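Local coordinates for malonyl CoA-acyl carrier protein transacylase (Burkholderia pseudomallei 1710b, PDB 3EZO), which probably catalyses transfer of the malonyl group from malonyl-CoA to holo acyl carrier protein, giving malonyl-ACP and free CoA, at residues L39-D44 with A112-L117; L26-D31 with V303-S308; S92-H97 with P230-V235; V275-E280 with N297-S302. All blocks are in the same frame, centred on the assembly; numbering follows the deposited sequence.

Contact 1 of 4, residues L39-D44 with A112-L117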
loop_
_atom_site.group_PDB
_atom_site.type_symbol
_atom_site.label_atom_id
_atom_site.label_comp_id
_atom_site.label_asym_id
_atom_site.label_seq_id
_atom_site.Cartn_x
_atom_site.Cartn_y
_atom_site.Cartn_z
ATOM N N LEU A 39 0.878 6.552 -18.373
ATOM C CA LEU A 39 0.558 7.928 -17.919
ATOM C C LEU A 39 -0.535 8.525 -18.768
ATOM O O LEU A 39 -1.396 9.237 -18.256
ATOM C CB LEU A 39 1.800 8.822 -17.974
ATOM C CG LEU A 39 2.827 8.442 -16.948
ATOM C CD1 LEU A 39 4.225 9.127 -17.199
ATOM C CD2 LEU A 39 2.327 8.731 -15.515
ATOM N N ASP A 40 -0.532 8.206 -20.066
ATOM C CA ASP A 40 -1.612 8.686 -20.933
ATOM C C ASP A 40 -2.932 8.061 -20.544
ATOM O O ASP A 40 -3.958 8.745 -20.488
ATOM C CB ASP A 40 -1.341 8.408 -22.399
ATOM C CG ASP A 40 -0.382 9.425 -23.021
ATOM O OD1 ASP A 40 -0.519 10.631 -22.729
ATOM O OD2 ASP A 40 0.490 9.018 -23.828
ATOM N N GLU A 41 -2.910 6.760 -20.289
ATOM C CA GLU A 41 -4.139 6.049 -19.912
ATOM C C GLU A 41 -4.690 6.610 -18.600
ATOM O O GLU A 41 -5.897 6.860 -18.466
ATOM C CB GLU A 41 -3.853 4.533 -19.805
ATOM C CG GLU A 41 -5.054 3.747 -19.304
ATOM C CD GLU A 41 -4.879 2.186 -19.331
ATOM O OE1 GLU A 41 -3.742 1.646 -19.527
ATOM O OE2 GLU A 41 -5.940 1.535 -19.166
ATOM N N ALA A 42 -3.808 6.802 -17.633
ATOM C CA ALA A 42 -4.199 7.386 -16.346
ATOM C C ALA A 42 -4.835 8.793 -16.503
ATOM O O ALA A 42 -5.901 9.090 -15.905
ATOM C CB ALA A 42 -3.008 7.419 -15.375
ATOM N N SER A 43 -4.224 9.643 -17.336
ATOM C CA SER A 43 -4.756 11.028 -17.596
ATOM C C SER A 43 -6.110 10.956 -18.268
ATOM O O SER A 43 -7.081 11.685 -17.937
ATOM C CB SER A 43 -3.774 11.837 -18.474
ATOM O OG SER A 43 -2.473 11.902 -17.866
ATOM N N ASP A 44 -6.215 10.049 -19.230
ATOM C CA ASP A 44 -7.511 9.874 -19.870
ATOM C C ASP A 44 -8.570 9.416 -18.849
ATOM O O ASP A 44 -9.685 9.925 -18.876
ATOM C CB ASP A 44 -7.415 8.908 -21.055
ATOM C CG ASP A 44 -8.787 8.541 -21.617
ATOM O OD1 ASP A 44 -9.601 9.450 -21.900
ATOM O OD2 ASP A 44 -9.074 7.333 -21.777
ATOM N N ALA A 112 -8.988 -4.538 -14.220
ATOM C CA ALA A 112 -8.348 -3.827 -15.321
ATOM C C ALA A 112 -7.803 -2.480 -14.811
ATOM O O ALA A 112 -8.461 -1.784 -14.023
ATOM C CB ALA A 112 -9.358 -3.622 -16.499
ATOM N N PHE A 113 -6.607 -2.123 -15.243
ATOM C CA PHE A 113 -5.998 -0.848 -14.857
ATOM C C PHE A 113 -6.932 0.324 -15.084
ATOM O O PHE A 113 -7.064 1.165 -14.220
ATOM C CB PHE A 113 -4.648 -0.662 -15.532
ATOM C CG PHE A 113 -3.937 0.646 -15.187
ATOM C CD1 PHE A 113 -3.666 1.000 -13.864
ATOM C CD2 PHE A 113 -3.521 1.505 -16.199
ATOM C CE1 PHE A 113 -2.992 2.211 -13.538
ATOM C CE2 PHE A 113 -2.817 2.698 -15.903
ATOM C CZ PHE A 113 -2.560 3.050 -14.566
ATOM N N ARG A 114 -7.653 0.310 -16.202
ATOM C CA ARG A 114 -8.578 1.381 -16.545
ATOM C C ARG A 114 -9.672 1.469 -15.507
ATOM O O ARG A 114 -10.176 2.562 -15.264
ATOM C CB ARG A 114 -9.173 1.142 -17.951
ATOM C CG ARG A 114 -10.176 2.124 -18.455
ATOM C CD ARG A 114 -9.603 3.531 -18.507
ATOM N NE ARG A 114 -10.601 4.536 -18.898
ATOM C CZ ARG A 114 -11.505 5.072 -18.079
ATOM N NH1 ARG A 114 -11.557 4.733 -16.761
ATOM N NH2 ARG A 114 -12.351 5.973 -18.575
ATOM N N ASP A 115 -10.050 0.327 -14.906
ATOM C CA ASP A 115 -11.056 0.334 -13.830
ATOM C C ASP A 115 -10.457 0.674 -12.487
ATOM O O ASP A 115 -11.123 1.273 -11.640
ATOM C CB ASP A 115 -11.798 -1.009 -13.727
ATOM C CG ASP A 115 -12.526 -1.345 -15.011
ATOM O OD1 ASP A 115 -12.799 -0.402 -15.803
ATOM O OD2 ASP A 115 -12.800 -2.540 -15.242
ATOM N N ALA A 116 -9.215 0.298 -12.288
ATOM C CA ALA A 116 -8.560 0.524 -11.015
ATOM C C ALA A 116 -8.355 2.022 -10.727
ATOM O O ALA A 116 -8.287 2.445 -9.573
ATOM C CB ALA A 116 -7.236 -0.244 -10.934
ATOM N N LEU A 117 -8.280 2.821 -11.783
ATOM C CA LEU A 117 -7.965 4.231 -11.639
ATOM C C LEU A 117 -9.082 4.998 -10.886
ATOM O O LEU A 117 -8.817 5.537 -9.816
ATOM C CB LEU A 117 -7.584 4.827 -13.015
ATOM C CG LEU A 117 -6.176 4.467 -13.496
ATOM C CD1 LEU A 117 -6.078 4.495 -15.039
ATOM C CD2 LEU A 117 -5.098 5.349 -12.835
#

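Contact 2 of 4, residues L26-D31 with V303-S308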
loop_
_atom_site.group_PDB
_atom_site.type_symbol
_atom_site.label_atom_id
_atom_site.label_comp_id
_atom_site.label_asym_id
_atom_site.label_seq_id
_atom_site.Cartn_x
_atom_site.Cartn_y
_atom_site.Cartn_z
ATOM N N LEU A 26 9.145 9.433 -11.767
ATOM C CA LEU A 26 9.205 8.676 -13.023
ATOM C C LEU A 26 10.083 9.320 -14.114
ATOM O O LEU A 26 10.017 8.922 -15.286
ATOM C CB LEU A 26 7.799 8.492 -13.576
ATOM C CG LEU A 26 6.905 7.586 -12.717
ATOM C CD1 LEU A 26 5.535 7.575 -13.326
ATOM C CD2 LEU A 26 7.491 6.190 -12.631
ATOM N N ASN A 27 10.902 10.308 -13.749
ATOM C CA ASN A 27 11.682 11.022 -14.768
ATOM C C ASN A 27 12.583 10.094 -15.543
ATOM O O ASN A 27 12.708 10.213 -16.733
ATOM C CB ASN A 27 12.517 12.162 -14.148
ATOM C CG ASN A 27 11.684 13.338 -13.725
ATOM O OD1 ASN A 27 10.479 13.419 -13.990
ATOM N ND2 ASN A 27 12.326 14.274 -13.037
ATOM N N ALA A 28 13.183 9.140 -14.855
ATOM C CA ALA A 28 14.141 8.258 -15.439
ATOM C C ALA A 28 13.486 7.323 -16.472
ATOM O O ALA A 28 14.175 6.768 -17.329
ATOM C CB ALA A 28 14.857 7.480 -14.349
ATOM N N PHE A 29 12.163 7.177 -16.397
ATOM C CA PHE A 29 11.396 6.364 -17.340
ATOM C C PHE A 29 10.736 7.207 -18.448
ATOM O O PHE A 29 9.877 6.704 -19.185
ATOM C CB PHE A 29 10.291 5.639 -16.579
ATOM C CG PHE A 29 10.667 4.301 -16.041
ATOM C CD1 PHE A 29 11.325 3.370 -16.817
ATOM C CD2 PHE A 29 10.265 3.934 -14.761
ATOM C CE1 PHE A 29 11.601 2.119 -16.331
ATOM C CE2 PHE A 29 10.547 2.699 -14.274
ATOM C CZ PHE A 29 11.218 1.780 -15.054
ATOM N N ALA A 30 11.077 8.494 -18.531
ATOM C CA ALA A 30 10.386 9.443 -19.434
ATOM C C ALA A 30 10.368 8.983 -20.890
ATOM O O ALA A 30 9.478 9.378 -21.665
ATOM C CB ALA A 30 11.054 10.886 -19.358
ATOM N N ASP A 31 11.367 8.196 -21.277
ATOM C CA ASP A 31 11.489 7.742 -22.662
ATOM C C ASP A 31 11.251 6.251 -22.840
ATOM O O ASP A 31 11.695 5.677 -23.820
ATOM C CB ASP A 31 12.860 8.137 -23.223
ATOM C CG ASP A 31 13.074 9.649 -23.223
ATOM O OD1 ASP A 31 12.078 10.387 -23.347
ATOM O OD2 ASP A 31 14.234 10.077 -23.053
ATOM N N VAL A 303 12.322 -2.316 -8.917
ATOM C CA VAL A 303 12.122 -1.763 -10.237
ATOM C C VAL A 303 11.497 -0.386 -10.086
ATOM O O VAL A 303 10.297 -0.266 -9.770
ATOM C CB VAL A 303 11.239 -2.662 -11.062
ATOM C CG1 VAL A 303 11.061 -2.082 -12.458
ATOM C CG2 VAL A 303 11.840 -4.103 -11.061
ATOM N N PHE A 304 12.321 0.647 -10.293
ATOM C CA PHE A 304 11.853 2.046 -10.251
ATOM C C PHE A 304 12.467 2.962 -11.339
ATOM O O PHE A 304 12.109 4.132 -11.458
ATOM C CB PHE A 304 12.119 2.635 -8.856
ATOM C CG PHE A 304 13.541 2.618 -8.471
ATOM C CD1 PHE A 304 14.396 3.634 -8.886
ATOM C CD2 PHE A 304 14.045 1.603 -7.677
ATOM C CE1 PHE A 304 15.743 3.635 -8.544
ATOM C CE2 PHE A 304 15.396 1.595 -7.320
ATOM C CZ PHE A 304 16.240 2.632 -7.766
ATOM N N ASP A 305 13.387 2.413 -12.121
ATOM C CA ASP A 305 13.962 3.105 -13.271
ATOM C C ASP A 305 14.671 2.055 -14.145
ATOM O O ASP A 305 14.753 0.903 -13.750
ATOM C CB ASP A 305 14.885 4.251 -12.826
ATOM C CG ASP A 305 16.169 3.808 -12.139
ATOM O OD1 ASP A 305 16.523 2.607 -12.010
ATOM O OD2 ASP A 305 16.869 4.742 -11.685
ATOM N N PRO A 306 15.170 2.441 -15.335
ATOM C CA PRO A 306 15.766 1.422 -16.202
ATOM C C PRO A 306 16.945 0.671 -15.619
ATOM O O PRO A 306 17.054 -0.535 -15.853
ATOM C CB PRO A 306 16.168 2.225 -17.455
ATOM C CG PRO A 306 15.086 3.201 -17.573
ATOM C CD PRO A 306 14.790 3.634 -16.115
ATOM N N ALA A 307 17.808 1.346 -14.845
ATOM C CA ALA A 307 18.971 0.673 -14.298
ATOM C C ALA A 307 18.571 -0.384 -13.257
ATOM O O ALA A 307 19.036 -1.536 -13.304
ATOM C CB ALA A 307 19.960 1.702 -13.702
ATOM N N SER A 308 17.702 0.004 -12.333
ATOM C CA SER A 308 17.236 -0.909 -11.282
ATOM C C SER A 308 16.472 -2.087 -11.944
ATOM O O SER A 308 16.629 -3.214 -11.506
ATOM C CB SER A 308 16.357 -0.158 -10.282
ATOM O OG SER A 308 15.214 0.429 -10.938
#

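Contact 3 of 4, residues S92-H97 with P230-V235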
loop_
_atom_site.group_PDB
_atom_site.type_symbol
_atom_site.label_atom_id
_atom_site.label_comp_id
_atom_site.label_asym_id
_atom_site.label_seq_id
_atom_site.Cartn_x
_atom_site.Cartn_y
_atom_site.Cartn_z
ATOM N N SER A 92 5.486 -15.171 -9.377
ATOM C CA SER A 92 4.640 -16.305 -9.012
ATOM C C SER A 92 3.604 -15.937 -7.939
ATOM O O SER A 92 2.634 -16.658 -7.740
ATOM C CB SER A 92 5.482 -17.487 -8.562
ATOM O OG SER A 92 6.485 -17.093 -7.648
ATOM N N ILE A 93 3.842 -14.831 -7.245
ATOM C CA ILE A 93 2.962 -14.357 -6.201
ATOM C C ILE A 93 3.188 -12.861 -6.022
ATOM O O ILE A 93 4.297 -12.378 -6.176
ATOM C CB ILE A 93 3.149 -15.158 -4.872
ATOM C CG1 ILE A 93 2.047 -14.796 -3.848
ATOM C CG2 ILE A 93 4.521 -14.955 -4.298
ATOM C CD1 ILE A 93 1.893 -15.872 -2.688
ATOM N N VAL A 94 2.109 -12.132 -5.749
ATOM C CA VAL A 94 2.184 -10.713 -5.532
ATOM C C VAL A 94 1.432 -10.303 -4.268
ATOM O O VAL A 94 0.628 -11.070 -3.750
ATOM C CB VAL A 94 1.614 -9.956 -6.724
ATOM C CG1 VAL A 94 2.515 -10.196 -7.994
ATOM C CG2 VAL A 94 0.153 -10.379 -6.978
ATOM N N ALA A 95 1.743 -9.100 -3.789
ATOM C CA ALA A 95 1.042 -8.449 -2.694
ATOM C C ALA A 95 1.379 -6.968 -2.802
ATOM O O ALA A 95 2.343 -6.569 -3.494
ATOM C CB ALA A 95 1.520 -9.015 -1.326
ATOM N N GLY A 96 0.597 -6.144 -2.133
ATOM C CA GLY A 96 0.914 -4.712 -1.991
ATOM C C GLY A 96 0.380 -4.129 -0.693
ATOM O O GLY A 96 -0.573 -4.644 -0.109
ATOM N N HIS A 97 1.005 -3.047 -0.260
ATOM C CA HIS A 97 0.774 -2.461 1.042
ATOM C C HIS A 97 -0.320 -1.386 0.928
ATOM O O HIS A 97 -0.080 -0.283 0.380
ATOM C CB HIS A 97 2.083 -1.898 1.575
ATOM C CG HIS A 97 2.026 -1.485 3.006
ATOM N ND1 HIS A 97 1.198 -0.478 3.466
ATOM C CD2 HIS A 97 2.704 -1.945 4.085
ATOM C CE1 HIS A 97 1.385 -0.327 4.764
ATOM N NE2 HIS A 97 2.301 -1.201 5.163
ATOM N N PRO A 230 -7.792 -14.023 -10.297
ATOM C CA PRO A 230 -6.432 -13.636 -10.670
ATOM C C PRO A 230 -5.653 -14.742 -11.384
ATOM O O PRO A 230 -5.858 -15.914 -11.132
ATOM C CB PRO A 230 -5.766 -13.240 -9.339
ATOM C CG PRO A 230 -6.688 -13.586 -8.271
ATOM C CD PRO A 230 -8.033 -13.949 -8.841
ATOM N N LYS A 231 -4.758 -14.346 -12.277
ATOM C CA LYS A 231 -3.870 -15.274 -12.946
ATOM C C LYS A 231 -2.574 -15.419 -12.178
ATOM O O LYS A 231 -1.719 -16.208 -12.547
ATOM C CB LYS A 231 -3.592 -14.776 -14.372
ATOM C CG LYS A 231 -2.683 -13.568 -14.445
ATOM C CD LYS A 231 -2.811 -12.795 -15.817
ATOM C CE LYS A 231 -2.032 -11.442 -15.823
ATOM N NZ LYS A 231 -2.395 -10.621 -17.027
ATOM N N ILE A 232 -2.393 -14.618 -11.131
ATOM C CA ILE A 232 -1.250 -14.747 -10.241
ATOM C C ILE A 232 -1.807 -14.746 -8.825
ATOM O O ILE A 232 -2.699 -13.939 -8.526
ATOM C CB ILE A 232 -0.306 -13.533 -10.311
ATOM C CG1 ILE A 232 0.194 -13.273 -11.734
ATOM C CG2 ILE A 232 0.930 -13.743 -9.392
ATOM C CD1 ILE A 232 1.131 -12.043 -11.801
ATOM N N SER A 233 -1.256 -15.584 -7.943
ATOM C CA SER A 233 -1.703 -15.586 -6.546
ATOM C C SER A 233 -1.473 -14.216 -5.921
ATOM O O SER A 233 -0.375 -13.671 -6.020
ATOM C CB SER A 233 -0.930 -16.649 -5.760
ATOM O OG SER A 233 -1.254 -17.924 -6.274
ATOM N N VAL A 234 -2.513 -13.661 -5.297
ATOM C CA VAL A 234 -2.408 -12.437 -4.514
ATOM C C VAL A 234 -2.667 -12.780 -3.033
ATOM O O VAL A 234 -3.681 -13.359 -2.687
ATOM C CB VAL A 234 -3.442 -11.392 -4.993
ATOM C CG1 VAL A 234 -3.316 -10.122 -4.262
ATOM C CG2 VAL A 234 -3.400 -11.195 -6.578
ATOM N N VAL A 235 -1.753 -12.407 -2.153
ATOM C CA VAL A 235 -1.980 -12.534 -0.719
ATOM C C VAL A 235 -2.482 -11.190 -0.152
ATOM O O VAL A 235 -1.879 -10.143 -0.368
ATOM C CB VAL A 235 -0.731 -13.160 0.006
ATOM C CG1 VAL A 235 0.573 -12.384 -0.183
ATOM C CG2 VAL A 235 -1.050 -13.391 1.480
HETATM O O HOH W 1 0.686 -17.627 -9.111
HETATM O O HOH W 2 -1.693 -7.456 -0.849
#

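Contact 4 of 4, residues V275-E280 with N297-S302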
loop_
_atom_site.group_PDB
_atom_site.type_symbol
_atom_site.label_atom_id
_atom_site.label_comp_id
_atom_site.label_asym_id
_atom_site.label_seq_id
_atom_site.Cartn_x
_atom_site.Cartn_y
_atom_site.Cartn_z
ATOM N N VAL A 275 9.400 -18.817 -2.189
ATOM C CA VAL A 275 9.955 -17.642 -2.825
ATOM C C VAL A 275 11.093 -17.079 -1.983
ATOM O O VAL A 275 10.934 -16.804 -0.797
ATOM C CB VAL A 275 8.881 -16.526 -2.999
ATOM C CG1 VAL A 275 9.518 -15.246 -3.641
ATOM C CG2 VAL A 275 7.711 -17.026 -3.797
ATOM N N THR A 276 12.253 -16.910 -2.593
ATOM C CA THR A 276 13.413 -16.329 -1.942
ATOM C C THR A 276 13.739 -14.951 -2.522
ATOM O O THR A 276 14.439 -14.172 -1.891
ATOM C CB THR A 276 14.633 -17.248 -2.134
ATOM O OG1 THR A 276 14.806 -17.494 -3.540
ATOM C CG2 THR A 276 14.376 -18.612 -1.429
ATOM N N HIS A 277 13.202 -14.634 -3.699
ATOM C CA HIS A 277 13.397 -13.310 -4.306
ATOM C C HIS A 277 12.139 -12.441 -4.271
ATOM O O HIS A 277 11.110 -12.775 -4.871
ATOM C CB HIS A 277 13.878 -13.468 -5.754
ATOM C CG HIS A 277 15.148 -14.265 -5.878
ATOM N ND1 HIS A 277 15.450 -15.035 -6.982
ATOM C CD2 HIS A 277 16.158 -14.454 -5.007
ATOM C CE1 HIS A 277 16.618 -15.618 -6.803
ATOM N NE2 HIS A 277 17.067 -15.282 -5.612
ATOM N N VAL A 278 12.254 -11.301 -3.608
ATOM C CA VAL A 278 11.148 -10.378 -3.457
ATOM C C VAL A 278 11.545 -9.000 -4.011
ATOM O O VAL A 278 12.448 -8.311 -3.489
ATOM C CB VAL A 278 10.691 -10.325 -2.006
ATOM C CG1 VAL A 278 9.566 -9.349 -1.843
ATOM C CG2 VAL A 278 10.319 -11.808 -1.507
ATOM N N ILE A 279 10.873 -8.627 -5.093
ATOM C CA ILE A 279 11.219 -7.420 -5.846
ATOM C C ILE A 279 10.130 -6.406 -5.586
ATOM O O ILE A 279 8.950 -6.682 -5.777
ATOM C CB ILE A 279 11.338 -7.730 -7.330
ATOM C CG1 ILE A 279 12.524 -8.679 -7.564
ATOM C CG2 ILE A 279 11.489 -6.436 -8.180
ATOM C CD1 ILE A 279 12.481 -9.262 -8.945
ATOM N N GLU A 280 10.530 -5.250 -5.069
ATOM C CA GLU A 280 9.604 -4.131 -4.907
ATOM C C GLU A 280 9.428 -3.505 -6.258
ATOM O O GLU A 280 10.410 -3.118 -6.912
ATOM C CB GLU A 280 10.099 -3.095 -3.903
ATOM C CG GLU A 280 9.215 -1.817 -3.942
ATOM C CD GLU A 280 9.424 -0.895 -2.772
ATOM O OE1 GLU A 280 10.584 -0.775 -2.313
ATOM O OE2 GLU A 280 8.419 -0.244 -2.342
ATOM N N ASN A 297 17.052 -13.578 4.822
ATOM C CA ASN A 297 17.425 -14.571 3.809
ATOM C C ASN A 297 16.767 -14.265 2.490
ATOM O O ASN A 297 17.119 -14.858 1.475
ATOM C CB ASN A 297 17.004 -15.988 4.183
ATOM C CG ASN A 297 17.490 -16.429 5.549
ATOM O OD1 ASN A 297 18.554 -16.032 6.018
ATOM N ND2 ASN A 297 16.704 -17.311 6.188
ATOM N N LEU A 298 15.750 -13.404 2.496
ATOM C CA LEU A 298 15.106 -13.039 1.243
ATOM C C LEU A 298 16.108 -12.179 0.474
ATOM O O LEU A 298 16.935 -11.524 1.086
ATOM C CB LEU A 298 13.779 -12.276 1.463
ATOM C CG LEU A 298 12.694 -13.071 2.184
ATOM C CD1 LEU A 298 11.459 -12.211 2.394
ATOM C CD2 LEU A 298 12.391 -14.343 1.393
ATOM N N VAL A 299 16.042 -12.229 -0.852
ATOM C CA VAL A 299 16.922 -11.438 -1.689
ATOM C C VAL A 299 16.111 -10.393 -2.408
ATOM O O VAL A 299 15.231 -10.701 -3.206
ATOM C CB VAL A 299 17.671 -12.299 -2.723
ATOM C CG1 VAL A 299 18.475 -11.394 -3.686
ATOM C CG2 VAL A 299 18.592 -13.337 -2.006
ATOM N N GLY A 300 16.443 -9.141 -2.144
ATOM C CA GLY A 300 15.629 -8.011 -2.627
ATOM C C GLY A 300 16.143 -7.387 -3.898
ATOM O O GLY A 300 17.322 -7.436 -4.172
ATOM N N ALA A 301 15.249 -6.853 -4.708
ATOM C CA ALA A 301 15.640 -5.892 -5.749
ATOM C C ALA A 301 14.506 -4.886 -5.880
ATOM O O ALA A 301 13.509 -4.930 -5.127
ATOM C CB ALA A 301 15.924 -6.582 -7.081
ATOM N N SER A 302 14.654 -3.948 -6.804
ATOM C CA SER A 302 13.573 -2.992 -7.027
ATOM C C SER A 302 13.536 -2.566 -8.447
ATOM O O SER A 302 14.573 -2.539 -9.130
ATOM C CB SER A 302 13.714 -1.804 -6.132
ATOM O OG SER A 302 13.985 -2.239 -4.813
#

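Contact 1 of 4, residues L39-D44 with A112-L117
From helix 33-46, Glu41 reaches across to the start of helix 113-128 and loses more area to the contact than any other residue. CG stands anti to the backbone N (chi1 175°) and the chain runs on extended, sliding past Phe113 in the opposite direction. Glu41 OE1 ends at the rim of the phenyl ring, in its plane, 3.3 Å from Phe113 CD2, where the ring hydrogens carry slight positive charge; the carboxylate stands almost perpendicular to the ring. The same oxygen forms a salt bridge to Arg81 of helix 65-85, which probably keeps this carboxylate ionised. Glu41 OE2 lies 3.5 Å from Arg114 CB, meeting the aliphatic root of the arginine. The segments' axes cross at -47°, 9.7 Å apart, with helix 65-85 packing against both through Thr74, in the helical part of the acyltransferase domain. The small Ala42 leaves its CA and CB within reach of the Leu117 methyls: Leu117 CD1 comes to 3.7 Å from Ala42 CA, and Leu117 CD2 to 3.9 Å from Ala42 CB. Leu117 CD1 also covers one face of Phe113. At the exposed margin Arg114, bent at chi2, holds NE 4.3 Å from Asp44 OD2, too long for a salt bridge.

Contact 2 of 4, residues L26-D31 with V303-S308
Phe29 is the tight part of this contact: its buried ring lies flat against the backbone leading into helix 306-314. Asp305 CA sits over one face in a CH-pi contact, 3.8 Å from the centroid of the Phe29 ring and 23° off the normal, displaced toward the rim. Around it, Phe29 CE2 reaches 3.5 Å from Phe304 C, and Phe29 CE1 lies 3.5 Å from Pro306 CD. An aromatic ring suits this place because it offers a broad apolar surface to a bare turn of chain; Cys79 and Ala82 of helix 65-85 also touch it. Asp305 is the N-cap of the helix that follows. Its CG takes the crowded position between N and carbonyl carbon (chi1 68°), which turns Asp305 OD1 back to accept from Ser308 N at 2.9 Å, met nearly along the C-O axis. Ser308 OG in turn accepts from Phe304 N at 3.0 Å and lies over the centre of the Phe304 ring. Pro306 fits the first helical turn, where no backbone N-H is needed as a donor. The solvent-facing margin belongs to Ala28 and Pro306, which each bury less area than Phe29 although single atoms come close: Ala28 CB is 3.6 Å from Asp305 CB, its small methyl letting the chains approach, and Pro306 CD lies 3.4 Å from Ala28 O.

Contact 3 of 4, residues S92-H97 with P230-V235
Ser233 O is gripped twice from strand 93-96: Val94 N donates to it at 2.9 Å, nearly along the C=O axis, and Ile93 CA adds a CA-H...O contact. Val94 O is held in the same way, by Val235 N at 3.2 Å and by Val234 CA. These two straight backbone bonds, to either side of Val94, are the pattern of parallel strands, pairing Val94 with Val234. Beyond them the strands diverge and water fills in. One water donates to Ser92 O and accepts from Ser233 N; another, at the other end, accepts from Gly96 N and lies in donating reach of Val235 O, 2.7 Å away. Beta-branched valines suit the extended backbone and turn their methyls toward helix 99-107, whose Ala104 and Leu105 pack on them. Val94 CG2, in the crowded position between N and carbonyl carbon, meets Val234 CG2 at 3.7 Å, while Val94 CG1 leans on Ile232 CG2. Ala95 is small enough to take Val235 CG1 against Ala95 CB at 3.7 Å, and Trp263 of helix 263-272 also touches it. Strand 93-96 leads into the GxSxG sequence of a probable nucleophile elbow, with Ser98 the predicted active-site residue. Direct bonding confined to the middle, with water at both ends, implies that strand 233-234 is a short, weakly bonded edge, whereas strand 11-15 secures the other flank of strand 93-96 just before the elbow.

Contact 4 of 4, residues V275-E280 with N297-S302
Four backbone hydrogen bonds join strands 277-280 and 299-302 in parallel register. The shortest runs from Val299 N to Thr276 O, 2.7 Å and nearly along the C=O axis; Val278 N then donates to Val299 O, and Glu280 N to Ala301 O at 3.0 Å. Between these, Ala301 N to Val278 O is weak at 3.4 Å. Side chains alternate about this backbone core. On one face His277 lies beside Val299, pointing the same way, with His277 CD2 3.5 Å from Val299 CB; Thr276 OG1 stands over a face of the imidazole. Farther along, Ile279 CG1 meets Ala301 CB at 4.0 Å, bulky matched to small. On the other face Val278 CG2 touches Leu298 CD1 at 4.1 Å, and Gly300, opposite Val278, adds only its CA, 3.3 Å from Val278 O. The extended chain of Glu280 carries its buried carboxylate to the start of helix 286-294, where OE1 accepts from Ala288 N and OE2 from Leu287 N, probably stabilising the negative charge. That helix completes a beta-alpha-beta unit, packing with helix 263-272 over the Val278 and Leu298 face, while strand 11-15 bonds the other edge of strand 277-281, leaving 299-303 outermost.

Overall arrangement
From the N terminus, the chain passes strand 11-15 and opens contact 2 at 26-31, a loop closed only at 303-308, so the other three contacts nest within it. Contact 1 opens next, on helix 33-46; before it closes at 112-117, contact 3 opens at 92-97, and the two cross. Contact 3 closes at 230-235, after which contact 4 follows in series with both. Contacts 3 and 4 tie the two outer pairs of one parallel sheet and touch through Ile93 and Val275. Contact 1 packs helix 33-46 on helix 113-128; contact 2 ties the loop after strand 11-15 to the start of helix 306-314; they meet at Leu39 and Leu26. Strand 299-303 links contacts 4 and 2.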